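Local coordinates for Glyoxalase/Bleomycin resistance protein (Bacillus cereus ATCC 14579, PDB 1XQA) that is of unknown function but, as a metal-binding member of the glyoxalase/bleomycin resistance superfamily, may act as a glyoxalase, at residues G31-G34 with N35-A38; R18-E22 with K23-L27. One frame throughout, in Å; residues are numbered along the deposited sequence.

Interaction 1. Residues G31-G34 with N35-A38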
ATOM      1  N   GLY A  31      -1.689  11.769  -8.692  1.00 24.67           N
ATOM      2  CA  GLY A  31      -1.946  13.183  -8.450  1.00 25.19           C
ATOM      3  C   GLY A  31      -3.101  13.377  -7.502  1.00 25.80           C
ATOM      4  O   GLY A  31      -3.940  12.491  -7.343  1.00 25.64           O
ATOM      5  N   THR A  32      -3.115  14.531  -6.844  1.00 26.97           N
ATOM      6  CA  THR A  32      -4.185  14.924  -5.940  1.00 27.50           C
ATOM      7  C   THR A  32      -4.539  16.398  -6.139  1.00 28.94           C
ATOM      8  O   THR A  32      -3.771  17.160  -6.744  1.00 29.24           O
ATOM      9  CB  THR A  32      -3.798  14.722  -4.453  1.00 27.36           C
ATOM     10  OG1 THR A  32      -2.638  15.504  -4.144  1.00 26.42           O
ATOM     11  CG2 THR A  32      -3.520  13.239  -4.129  1.00 26.39           C
ATOM     12  N   ARG A  33      -5.713  16.784  -5.645  1.00 30.49           N
ATOM     13  CA  ARG A  33      -6.041  18.189  -5.404  1.00 32.25           C
ATOM     14  C   ARG A  33      -6.523  18.285  -3.960  1.00 32.26           C
ATOM     15  O   ARG A  33      -7.666  17.919  -3.643  1.00 32.49           O
ATOM     16  CB  ARG A  33      -7.114  18.694  -6.366  1.00 32.35           C
ATOM     17  CG  ARG A  33      -7.252  20.218  -6.395  1.00 34.23           C
ATOM     18  CD  ARG A  33      -8.388  20.663  -7.315  1.00 35.59           C
ATOM     19  NE  ARG A  33      -9.587  21.067  -6.574  1.00 42.07           N
ATOM     20  CZ  ARG A  33     -10.563  20.248  -6.188  1.00 44.17           C
ATOM     21  NH1 ARG A  33     -11.598  20.740  -5.517  1.00 45.53           N
ATOM     22  NH2 ARG A  33     -10.512  18.943  -6.454  1.00 45.33           N
ATOM     23  N   GLY A  34      -5.642  18.754  -3.080  1.00 32.19           N
ATOM     24  CA  GLY A  34      -5.915  18.769  -1.645  1.00 32.50           C
ATOM     25  C   GLY A  34      -6.424  17.428  -1.162  1.00 32.44           C
ATOM     26  O   GLY A  34      -5.849  16.380  -1.487  1.00 33.03           O
ATOM     27  N   ASN A  35      -7.508  17.455  -0.393  1.00 32.41           N
ATOM     28  CA  ASN A  35      -8.136  16.230   0.110  1.00 33.17           C
ATOM     29  C   ASN A  35      -9.400  15.894  -0.695  1.00 32.05           C
ATOM     30  O   ASN A  35     -10.137  14.963  -0.371  1.00 32.45           O
ATOM     31  CB  ASN A  35      -8.473  16.374   1.602  1.00 33.95           C
ATOM     32  CG  ASN A  35      -9.627  17.333   1.854  1.00 37.08           C
ATOM     33  OD1 ASN A  35     -10.677  16.939   2.377  1.00 42.12           O
ATOM     34  ND2 ASN A  35      -9.445  18.599   1.482  1.00 40.20           N
ATOM     35  N   ALA A  36      -9.649  16.675  -1.739  1.00 30.02           N
ATOM     36  CA  ALA A  36     -10.893  16.562  -2.482  1.00 28.83           C
ATOM     37  C   ALA A  36     -10.839  15.531  -3.604  1.00 27.71           C
ATOM     38  O   ALA A  36     -11.882  15.061  -4.068  1.00 27.29           O
ATOM     39  CB  ALA A  36     -11.293  17.922  -3.035  1.00 29.11           C
ATOM     40  N   PHE A  37      -9.632  15.175  -4.032  1.00 25.97           N
ATOM     41  CA  PHE A  37      -9.480  14.465  -5.296  1.00 25.34           C
ATOM     42  C   PHE A  37      -8.141  13.730  -5.363  1.00 24.07           C
ATOM     43  O   PHE A  37      -7.114  14.282  -4.964  1.00 23.55           O
ATOM     44  CB  PHE A  37      -9.592  15.504  -6.407  1.00 26.08           C
ATOM     45  CG  PHE A  37      -9.565  14.950  -7.780  1.00 26.81           C
ATOM     46  CD1 PHE A  37     -10.692  14.316  -8.315  1.00 28.00           C
ATOM     47  CD2 PHE A  37      -8.435  15.101  -8.572  1.00 27.51           C
ATOM     48  CE1 PHE A  37     -10.684  13.824  -9.621  1.00 28.93           C
ATOM     49  CE2 PHE A  37      -8.415  14.604  -9.878  1.00 28.72           C
ATOM     50  CZ  PHE A  37      -9.541  13.969 -10.405  1.00 28.53           C
ATOM     51  N   ALA A  38      -8.160  12.489  -5.856  1.00 22.23           N
ATOM     52  CA  ALA A  38      -6.937  11.694  -6.049  1.00 21.93           C
ATOM     53  C   ALA A  38      -7.080  10.891  -7.320  1.00 21.39           C
ATOM     54  O   ALA A  38      -8.144  10.346  -7.580  1.00 22.78           O
ATOM     55  CB  ALA A  38      -6.674  10.743  -4.858  1.00 20.94           C
TER
HETATM   56  O   HOH W   1      -6.514  13.795  -2.070  1.00 30.94           O
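Backbone bonds tie R33 to A36 and F37 across the tight end of a hairpin. R33 N donates to F37 O (2.9 Å). In return, R33 O accepts A36 N (3.0 Å), and F37 N reaches the same oxygen only weakly. F37 O has two further neighbours: T32 CA brings a C-H...O contact to it at 3.2 Å, and a water donates to it at 3.0 Å while also donating to G34 O at 2.7 Å, so one water links the two carbonyls. G34, with positive phi, carries the chain round.

Side-chain packing divides between the two faces of the strands. On one, R33 leaves with CG anti to its backbone N (chi1 -166°), then bends at chi3, which brings NH2 across to the bulge, with F37 CB (3.6 Å) at the guanidinium edge, near its plane, and A36 CB (3.7 Å) placed obliquely. The guanidinium and the F37 ring are turned 54° apart, and the ring leads away toward T49 and M51. On the other face T32 CG2 meets A38 CB at 4.1 Å.

Two residues, A36 and F37, thus stand opposite one, R33: a classic beta bulge at the solvent-facing end of the hairpin 28-33/37-41.

Interaction 2. Residues R18-E22 with K23-L27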
ATOM      1  N   ARG A  18      -8.059   6.128  -0.734  1.00 20.41           N
ATOM      2  CA  ARG A  18      -6.727   5.993  -1.358  1.00 20.49           C
ATOM      3  C   ARG A  18      -5.821   5.008  -0.630  1.00 21.32           C
ATOM      4  O   ARG A  18      -5.205   4.127  -1.239  1.00 20.89           O
ATOM      5  CB  ARG A  18      -6.048   7.353  -1.428  1.00 20.54           C
ATOM      6  CG  ARG A  18      -4.608   7.314  -1.920  1.00 18.64           C
ATOM      7  CD  ARG A  18      -4.015   8.688  -1.922  1.00 20.25           C
ATOM      8  NE  ARG A  18      -2.571   8.637  -2.125  1.00 20.64           N
ATOM      9  CZ  ARG A  18      -1.770   9.697  -2.076  1.00 22.05           C
ATOM     10  NH1 ARG A  18      -2.268  10.919  -1.845  1.00 22.03           N
ATOM     11  NH2 ARG A  18      -0.471   9.545  -2.285  1.00 21.15           N
ATOM     12  N   GLU A  19      -5.718   5.162   0.685  1.00 22.12           N
ATOM     13  CA  GLU A  19      -4.757   4.374   1.428  1.00 24.11           C
ATOM     14  C   GLU A  19      -5.157   2.884   1.435  1.00 22.86           C
ATOM     15  O   GLU A  19      -4.299   2.012   1.368  1.00 22.71           O
ATOM     16  CB  GLU A  19      -4.519   4.978   2.822  1.00 24.01           C
ATOM     17  CG  GLU A  19      -5.411   4.473   3.910  1.00 28.78           C
ATOM     18  CD  GLU A  19      -5.297   5.283   5.203  1.00 28.90           C
ATOM     19  OE1 GLU A  19      -6.273   5.242   5.995  1.00 33.70           O
ATOM     20  OE2 GLU A  19      -4.259   5.961   5.409  1.00 32.90           O
ATOM     21  N   PHE A  20      -6.461   2.617   1.473  1.00 22.18           N
ATOM     22  CA  PHE A  20      -6.995   1.254   1.383  1.00 21.30           C
ATOM     23  C   PHE A  20      -6.657   0.628   0.022  1.00 21.35           C
ATOM     24  O   PHE A  20      -6.183  -0.513  -0.054  1.00 21.94           O
ATOM     25  CB  PHE A  20      -8.516   1.279   1.575  1.00 21.63           C
ATOM     26  CG  PHE A  20      -9.150  -0.083   1.604  1.00 19.41           C
ATOM     27  CD1 PHE A  20      -9.069  -0.871   2.755  1.00 20.58           C
ATOM     28  CD2 PHE A  20      -9.854  -0.574   0.485  1.00 20.58           C
ATOM     29  CE1 PHE A  20      -9.680  -2.126   2.802  1.00 18.78           C
ATOM     30  CE2 PHE A  20     -10.468  -1.839   0.526  1.00 22.04           C
ATOM     31  CZ  PHE A  20     -10.372  -2.615   1.696  1.00 19.96           C
ATOM     32  N   LEU A  21      -6.866   1.398  -1.053  1.00 21.00           N
ATOM     33  CA  LEU A  21      -6.595   0.902  -2.411  1.00 21.26           C
ATOM     34  C   LEU A  21      -5.105   0.662  -2.643  1.00 21.66           C
ATOM     35  O   LEU A  21      -4.715  -0.304  -3.321  1.00 22.11           O
ATOM     36  CB  LEU A  21      -7.187   1.849  -3.461  1.00 20.50           C
ATOM     37  CG  LEU A  21      -8.710   1.851  -3.535  1.00 21.57           C
ATOM     38  CD1 LEU A  21      -9.184   3.106  -4.294  1.00 20.83           C
ATOM     39  CD2 LEU A  21      -9.272   0.546  -4.151  1.00 21.98           C
ATOM     40  N   GLU A  22      -4.275   1.523  -2.059  1.00 22.08           N
ATOM     41  CA  GLU A  22      -2.820   1.324  -2.090  1.00 22.79           C
ATOM     42  C   GLU A  22      -2.390   0.079  -1.347  1.00 23.03           C
ATOM     43  O   GLU A  22      -1.664  -0.748  -1.889  1.00 23.50           O
ATOM     44  CB  GLU A  22      -2.088   2.541  -1.530  1.00 23.47           C
ATOM     45  CG  GLU A  22      -2.202   3.727  -2.463  1.00 22.57           C
ATOM     46  CD  GLU A  22      -1.779   5.036  -1.835  1.00 25.28           C
ATOM     47  OE1 GLU A  22      -1.607   5.101  -0.600  1.00 26.11           O
ATOM     48  OE2 GLU A  22      -1.654   6.013  -2.589  1.00 25.51           O
ATOM     49  N   LYS A  23      -2.856  -0.065  -0.113  1.00 22.93           N
ATOM     50  CA  LYS A  23      -2.430  -1.171   0.732  1.00 22.76           C
ATOM     51  C   LYS A  23      -2.867  -2.537   0.210  1.00 23.26           C
ATOM     52  O   LYS A  23      -2.042  -3.456   0.096  1.00 22.62           O
ATOM     53  CB  LYS A  23      -2.954  -0.976   2.154  1.00 23.20           C
ATOM     54  CG  LYS A  23      -2.375  -2.000   3.138  1.00 24.40           C
ATOM     55  CD  LYS A  23      -2.744  -1.672   4.547  1.00 27.25           C
ATOM     56  CE  LYS A  23      -2.181  -2.730   5.472  1.00 29.20           C
ATOM     57  NZ  LYS A  23      -2.280  -2.318   6.911  1.00 30.86           N
ATOM     58  N   TYR A  24      -4.149  -2.669  -0.119  1.00 22.11           N
ATOM     59  CA  TYR A  24      -4.715  -3.991  -0.439  1.00 22.31           C
ATOM     60  C   TYR A  24      -4.767  -4.331  -1.935  1.00 22.48           C
ATOM     61  O   TYR A  24      -4.773  -5.512  -2.316  1.00 23.07           O
ATOM     62  CB  TYR A  24      -6.092  -4.159   0.227  1.00 21.73           C
ATOM     63  CG  TYR A  24      -5.973  -4.115   1.729  1.00 22.20           C
ATOM     64  CD1 TYR A  24      -5.483  -5.221   2.438  1.00 21.42           C
ATOM     65  CD2 TYR A  24      -6.280  -2.958   2.439  1.00 21.29           C
ATOM     66  CE1 TYR A  24      -5.323  -5.169   3.816  1.00 20.83           C
ATOM     67  CE2 TYR A  24      -6.132  -2.904   3.834  1.00 21.56           C
ATOM     68  CZ  TYR A  24      -5.654  -4.018   4.505  1.00 21.10           C
ATOM     69  OH  TYR A  24      -5.505  -3.951   5.870  1.00 21.96           O
ATOM     70  N   PHE A  25      -4.788  -3.311  -2.789  1.00 22.83           N
ATOM     71  CA  PHE A  25      -4.980  -3.584  -4.211  1.00 22.91           C
ATOM     72  C   PHE A  25      -3.858  -3.064  -5.091  1.00 23.40           C
ATOM     73  O   PHE A  25      -3.900  -3.184  -6.311  1.00 23.61           O
ATOM     74  CB  PHE A  25      -6.372  -3.143  -4.658  1.00 23.28           C
ATOM     75  CG  PHE A  25      -7.455  -3.883  -3.955  1.00 24.05           C
ATOM     76  CD1 PHE A  25      -7.769  -5.186  -4.338  1.00 23.85           C
ATOM     77  CD2 PHE A  25      -8.085  -3.333  -2.843  1.00 22.32           C
ATOM     78  CE1 PHE A  25      -8.734  -5.910  -3.654  1.00 24.26           C
ATOM     79  CE2 PHE A  25      -9.054  -4.056  -2.149  1.00 22.58           C
ATOM     80  CZ  PHE A  25      -9.378  -5.342  -2.564  1.00 23.15           C
ATOM     81  N   GLY A  26      -2.831  -2.520  -4.459  1.00 23.20           N
ATOM     82  CA  GLY A  26      -1.621  -2.130  -5.178  1.00 24.07           C
ATOM     83  C   GLY A  26      -1.771  -0.984  -6.164  1.00 23.97           C
ATOM     84  O   GLY A  26      -0.924  -0.815  -7.039  1.00 25.05           O
ATOM     85  N   LEU A  27      -2.824  -0.181  -6.024  1.00 22.34           N
ATOM     86  CA  LEU A  27      -3.014   0.974  -6.908  1.00 21.80           C
ATOM     87  C   LEU A  27      -1.996   2.053  -6.564  1.00 21.66           C
ATOM     88  O   LEU A  27      -1.516   2.119  -5.431  1.00 21.84           O
ATOM     89  CB  LEU A  27      -4.448   1.532  -6.791  1.00 20.65           C
ATOM     90  CG  LEU A  27      -5.637   0.625  -7.146  1.00 19.80           C
ATOM     91  CD1 LEU A  27      -6.895   1.469  -7.292  1.00 19.90           C
ATOM     92  CD2 LEU A  27      -5.357  -0.167  -8.431  1.00 21.16           C
TER
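The last turns of helix 14-25 and the exit through G26 and L27 illustrate how a glycine with positive phi leads a chain out of a helix. Regular helical bonds join K23 N to E19 O and Y24 N to F20 O (3.0 Å). One residue on, L21 O accepts two bonds: F25 N at 3.1 Å and, weakly, L27 N at 3.3 Å. G26 N gives a further weak bond to E22 O.

Aromatic side chains gather on one flank. The F20 side chain, with CG anti to the backbone N (chi1 -176°), crosses Y24 at about a right angle, CD1 touching Y24 CD2 at 3.5 Å, the ring planes inclined obliquely at 47°. F20 and F25 instead run side by side, F20 CE2 lying in plane at the F25 ring edge, 3.8 Å from F25 CE2. L27 crosses L21 at a slant, its CD1 3.9 Å from L21 CB.

In R18-E22, a hydrogen-bonded salt bridge runs nearly straight from R18 NE to E22 OE2 (2.8 Å); OE2 is met on its syn side, 33° out of the carboxylate plane, and lies in the guanidinium plane. R18 NH2 has a second partner, C29 O of the second subunit. Y24 OH bonds to D84.

L21 and L27 rest on L48 of strand 47-52, whereas F20 and F25 reach I109 of strand 107-112, with F86 and F66 meeting their rings; the helix end therefore touches parts of both four-stranded sheets.

Interaction 2 comes first along the chain: helix 14-25 closes there, and the chain leads directly into strand 28-33, whose far end forms interaction 1 with strand 37-41. Their centres lie 15 Å apart, yet they touch, T32 CG2 of the hairpin packing on R18 NH1 of the helix at 3.5 Å. In this vicinal oxygen chelate family chain, the helix rests on the sheet of strands 6-11, 47-52, 37-41 and 28-33, to which the hairpin belongs. Interaction 1 is peripheral, its centre about 17 Å from the centre of the chain, and away from the metal. Interaction 2 is more central, the F25 side chain about 8 Å from that of the magnesium ligand E110, and contacts both sheets.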